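Local coordinates for telethonin (Homo sapiens, PDB 1YA5), which regulates muscle assembly and mediates the antiparallel assembly of titin molecules at the sarcomeric Z-disk, at residues Leu28-Arg33 with Gln58-Arg63. The protein carries 4 engineered substitutions. Numbering follows the deposited sequence.
Sequences LTLSTR and QVLVQR. With SO4 (sulfate ion), chain G.
Each face of this two-strand ladder is covered by a different chain of another protein, so that side chains on both faces of a single sheet layer are buried between protein chains. Strands 28-33 and 58-62 run antiparallel, and two hydrogen-bonded pairs hold them. Thr29 and Val61 each donate N-H to the other's carbonyl; the Val61 N to Thr29 O bond, at 2.9 Å, is almost perfectly straight (178°). In the second pair Ser31 N reaches Val59 O at 3.0 Å and the return bond is more bent (139°). On one face Leu28 and Leu30 both hold CG anti to the backbone N, and their CD1 methyls lean across toward Leu60, Leu28 CD1 lying 3.6 Å from Leu60 CD2. On the other, Thr29 CG2, in the crowded position between backbone N and carbonyl carbon, lies alongside Val61 CB, while OG1 hydrogen-bonds Glu5. The bent chain of Arg33 crosses Val59 obliquely, Arg33 CG resting 3.5 Å from Val59 CG1. The Arg33 guanidinium donates from NH2 to a sulfate, probably from the crystallisation liquor, while NE salt-bridges an acidic side chain of another protein chain. Strand 4-14 flanks strand 19-33, and strand 68-73 flanks strand 49-62, so both strands are interior members of the antiparallel sheet in this N-terminal part of telethonin.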
ATOM      1  N   LEU C  28      -5.339  -6.582  -3.197  1.00 52.83           N
ATOM      2  CA  LEU C  28      -4.294  -5.604  -2.966  1.00 46.32           C
ATOM      3  C   LEU C  28      -4.452  -4.531  -4.001  1.00 48.78           C
ATOM      4  O   LEU C  28      -4.716  -4.819  -5.169  1.00 46.29           O
ATOM      5  CB  LEU C  28      -2.927  -6.248  -3.148  1.00 51.85           C
ATOM      6  CG  LEU C  28      -1.704  -5.675  -2.436  1.00 47.62           C
ATOM      7  CD1 LEU C  28      -2.137  -5.008  -1.172  1.00 63.70           C
ATOM      8  CD2 LEU C  28      -0.738  -6.786  -2.095  1.00 44.53           C
ATOM      9  N   THR C  29      -4.289  -3.289  -3.576  1.00 50.41           N
ATOM     10  CA  THR C  29      -4.286  -2.182  -4.502  1.00 53.08           C
ATOM     11  C   THR C  29      -3.034  -1.329  -4.268  1.00 50.70           C
ATOM     12  O   THR C  29      -2.735  -0.987  -3.140  1.00 45.27           O
ATOM     13  CB  THR C  29      -5.519  -1.349  -4.289  1.00 53.09           C
ATOM     14  OG1 THR C  29      -5.676  -0.446  -5.393  1.00 53.72           O
ATOM     15  CG2 THR C  29      -5.352  -0.549  -3.018  1.00 54.69           C
ATOM     16  N   LEU C  30      -2.308  -1.009  -5.343  1.00 51.73           N
ATOM     17  CA  LEU C  30      -1.053  -0.250  -5.264  1.00 45.06           C
ATOM     18  C   LEU C  30      -1.136   0.997  -6.098  1.00 48.24           C
ATOM     19  O   LEU C  30      -1.393   0.926  -7.302  1.00 50.23           O
ATOM     20  CB  LEU C  30       0.106  -1.079  -5.806  1.00 44.81           C
ATOM     21  CG  LEU C  30       1.505  -0.590  -5.422  1.00 51.58           C
ATOM     22  CD1 LEU C  30       1.910  -1.072  -3.987  1.00 47.28           C
ATOM     23  CD2 LEU C  30       2.513  -1.061  -6.450  1.00 50.49           C
ATOM     24  N   SER C  31      -0.901   2.147  -5.488  1.00 49.87           N
ATOM     25  CA  SER C  31      -0.874   3.362  -6.291  1.00 51.56           C
ATOM     26  C   SER C  31       0.366   4.212  -6.117  1.00 53.85           C
ATOM     27  O   SER C  31       1.114   4.073  -5.131  1.00 46.07           O
ATOM     28  CB  SER C  31      -2.134   4.218  -6.111  1.00 50.97           C
ATOM     29  OG  SER C  31      -2.723   4.017  -4.843  1.00 52.76           O
ATOM     30  N   THR C  32       0.547   5.098  -7.100  1.00 48.09           N
ATOM     31  CA  THR C  32       1.611   6.082  -7.127  1.00 49.22           C
ATOM     32  C   THR C  32       1.069   7.438  -6.717  1.00 50.51           C
ATOM     33  O   THR C  32       0.036   7.868  -7.230  1.00 50.57           O
ATOM     34  CB  THR C  32       2.151   6.185  -8.547  1.00 46.87           C
ATOM     35  OG1 THR C  32       2.634   4.899  -8.945  1.00 53.01           O
ATOM     36  CG2 THR C  32       3.321   7.153  -8.642  1.00 47.03           C
ATOM     37  N   ARG C  33       1.759   8.110  -5.795  1.00 45.56           N
ATOM     38  CA  ARG C  33       1.442   9.500  -5.492  1.00 44.89           C
ATOM     39  C   ARG C  33       2.465  10.430  -6.120  1.00 48.97           C
ATOM     40  O   ARG C  33       3.667  10.178  -6.055  1.00 49.27           O
ATOM     41  CB  ARG C  33       1.390   9.741  -3.987  1.00 49.24           C
ATOM     42  CG  ARG C  33       0.665   8.669  -3.206  1.00 46.33           C
ATOM     43  CD  ARG C  33      -0.829   8.784  -3.373  1.00 47.62           C
ATOM     44  NE  ARG C  33      -1.283  10.163  -3.221  1.00 53.41           N
ATOM     45  CZ  ARG C  33      -2.297  10.686  -3.897  1.00 49.35           C
ATOM     46  NH1 ARG C  33      -2.954   9.943  -4.774  1.00 49.03           N
ATOM     47  NH2 ARG C  33      -2.649  11.947  -3.704  1.00 47.85           N
ATOM     48  N   GLN C  58       4.644   5.142  -3.121  1.00 48.80           N
ATOM     49  CA  GLN C  58       3.678   4.145  -3.555  1.00 49.26           C
ATOM     50  C   GLN C  58       2.931   3.666  -2.317  1.00 48.16           C
ATOM     51  O   GLN C  58       3.539   3.183  -1.362  1.00 41.58           O
ATOM     52  CB  GLN C  58       4.403   2.952  -4.204  1.00 52.28           C
ATOM     53  CG  GLN C  58       5.197   3.260  -5.495  1.00 54.79           C
ATOM     54  CD  GLN C  58       6.341   2.260  -5.744  1.00 56.34           C
ATOM     55  OE1 GLN C  58       6.292   1.474  -6.687  1.00 53.91           O
ATOM     56  NE2 GLN C  58       7.370   2.295  -4.888  1.00 55.52           N
ATOM     57  N   VAL C  59       1.616   3.810  -2.338  1.00 44.85           N
ATOM     58  CA  VAL C  59       0.812   3.342  -1.236  1.00 46.52           C
ATOM     59  C   VAL C  59       0.098   2.025  -1.473  1.00 47.63           C
ATOM     60  O   VAL C  59      -0.319   1.701  -2.586  1.00 44.82           O
ATOM     61  CB  VAL C  59      -0.121   4.417  -0.642  1.00 48.49           C
ATOM     62  CG1 VAL C  59      -0.086   5.714  -1.457  1.00 47.26           C
ATOM     63  CG2 VAL C  59      -1.520   3.882  -0.469  1.00 45.61           C
ATOM     64  N   LEU C  60      -0.007   1.266  -0.395  1.00 45.18           N
ATOM     65  CA  LEU C  60      -0.513  -0.069  -0.459  1.00 45.34           C
ATOM     66  C   LEU C  60      -1.744  -0.174   0.387  1.00 45.80           C
ATOM     67  O   LEU C  60      -1.734   0.172   1.576  1.00 51.72           O
ATOM     68  CB  LEU C  60       0.542  -1.040   0.046  1.00 46.59           C
ATOM     69  CG  LEU C  60       0.251  -2.525  -0.150  1.00 49.36           C
ATOM     70  CD1 LEU C  60       1.491  -3.135  -0.707  1.00 43.04           C
ATOM     71  CD2 LEU C  60      -0.166  -3.211   1.175  1.00 49.45           C
ATOM     72  N   VAL C  61      -2.820  -0.629  -0.239  1.00 48.37           N
ATOM     73  CA  VAL C  61      -4.035  -0.994   0.479  1.00 49.28           C
ATOM     74  C   VAL C  61      -4.346  -2.430   0.125  1.00 49.49           C
ATOM     75  O   VAL C  61      -4.448  -2.772  -1.063  1.00 47.82           O
ATOM     76  CB  VAL C  61      -5.253  -0.111   0.118  1.00 48.77           C
ATOM     77  CG1 VAL C  61      -6.474  -0.474   1.010  1.00 43.50           C
ATOM     78  CG2 VAL C  61      -4.903   1.370   0.236  1.00 46.41           C
ATOM     79  N   GLN C  62      -4.464  -3.250   1.170  1.00 48.69           N
ATOM     80  CA  GLN C  62      -4.850  -4.651   1.076  1.00 47.14           C
ATOM     81  C   GLN C  62      -6.055  -4.964   1.990  1.00 48.74           C
ATOM     82  O   GLN C  62      -6.113  -4.521   3.129  1.00 47.49           O
ATOM     83  CB  GLN C  62      -3.665  -5.501   1.496  1.00 49.66           C
ATOM     84  CG  GLN C  62      -4.021  -6.867   1.955  1.00 51.83           C
ATOM     85  CD  GLN C  62      -2.905  -7.828   1.732  1.00 50.91           C
ATOM     86  OE1 GLN C  62      -2.817  -8.464   0.672  1.00 52.11           O
ATOM     87  NE2 GLN C  62      -2.022  -7.956   2.736  1.00 56.75           N
ATOM     88  N   ARG C  63      -7.009  -5.732   1.475  1.00 53.88           N
ATOM     89  CA  ARG C  63      -8.216  -6.120   2.226  1.00 51.34           C
ATOM     90  C   ARG C  63      -8.476  -7.613   2.116  1.00 49.91           C
ATOM     91  O   ARG C  63      -7.831  -8.330   1.334  1.00 49.16           O
ATOM     92  CB  ARG C  63      -9.449  -5.349   1.721  1.00 50.03           C
ATOM     93  CG  ARG C  63      -9.724  -5.539   0.242  1.00 50.94           C
ATOM     94  CD  ARG C  63     -10.673  -4.451  -0.337  1.00 52.05           C
ATOM     95  NE  ARG C  63     -10.001  -3.179  -0.615  1.00 50.62           N
ATOM     96  CZ  ARG C  63      -8.963  -3.060  -1.439  1.00 54.38           C
ATOM     97  NH1 ARG C  63      -8.500  -4.133  -2.048  1.00 62.14           N
ATOM     98  NH2 ARG C  63      -8.374  -1.891  -1.658  1.00 57.12           N
TER
HETATM   99  S   SO4 G 603      -6.657  11.921  -3.636  0.50 63.22           S
HETATM  100  O1  SO4 G 603      -7.966  12.556  -3.811  0.50 53.95           O
HETATM  101  O2  SO4 G 603      -6.581  11.301  -2.309  0.50 55.69           O
HETATM  102  O3  SO4 G 603      -6.468  10.882  -4.651  0.50 59.07           O
HETATM  103  O4  SO4 G 603      -5.599  12.925  -3.787  0.50 55.45           O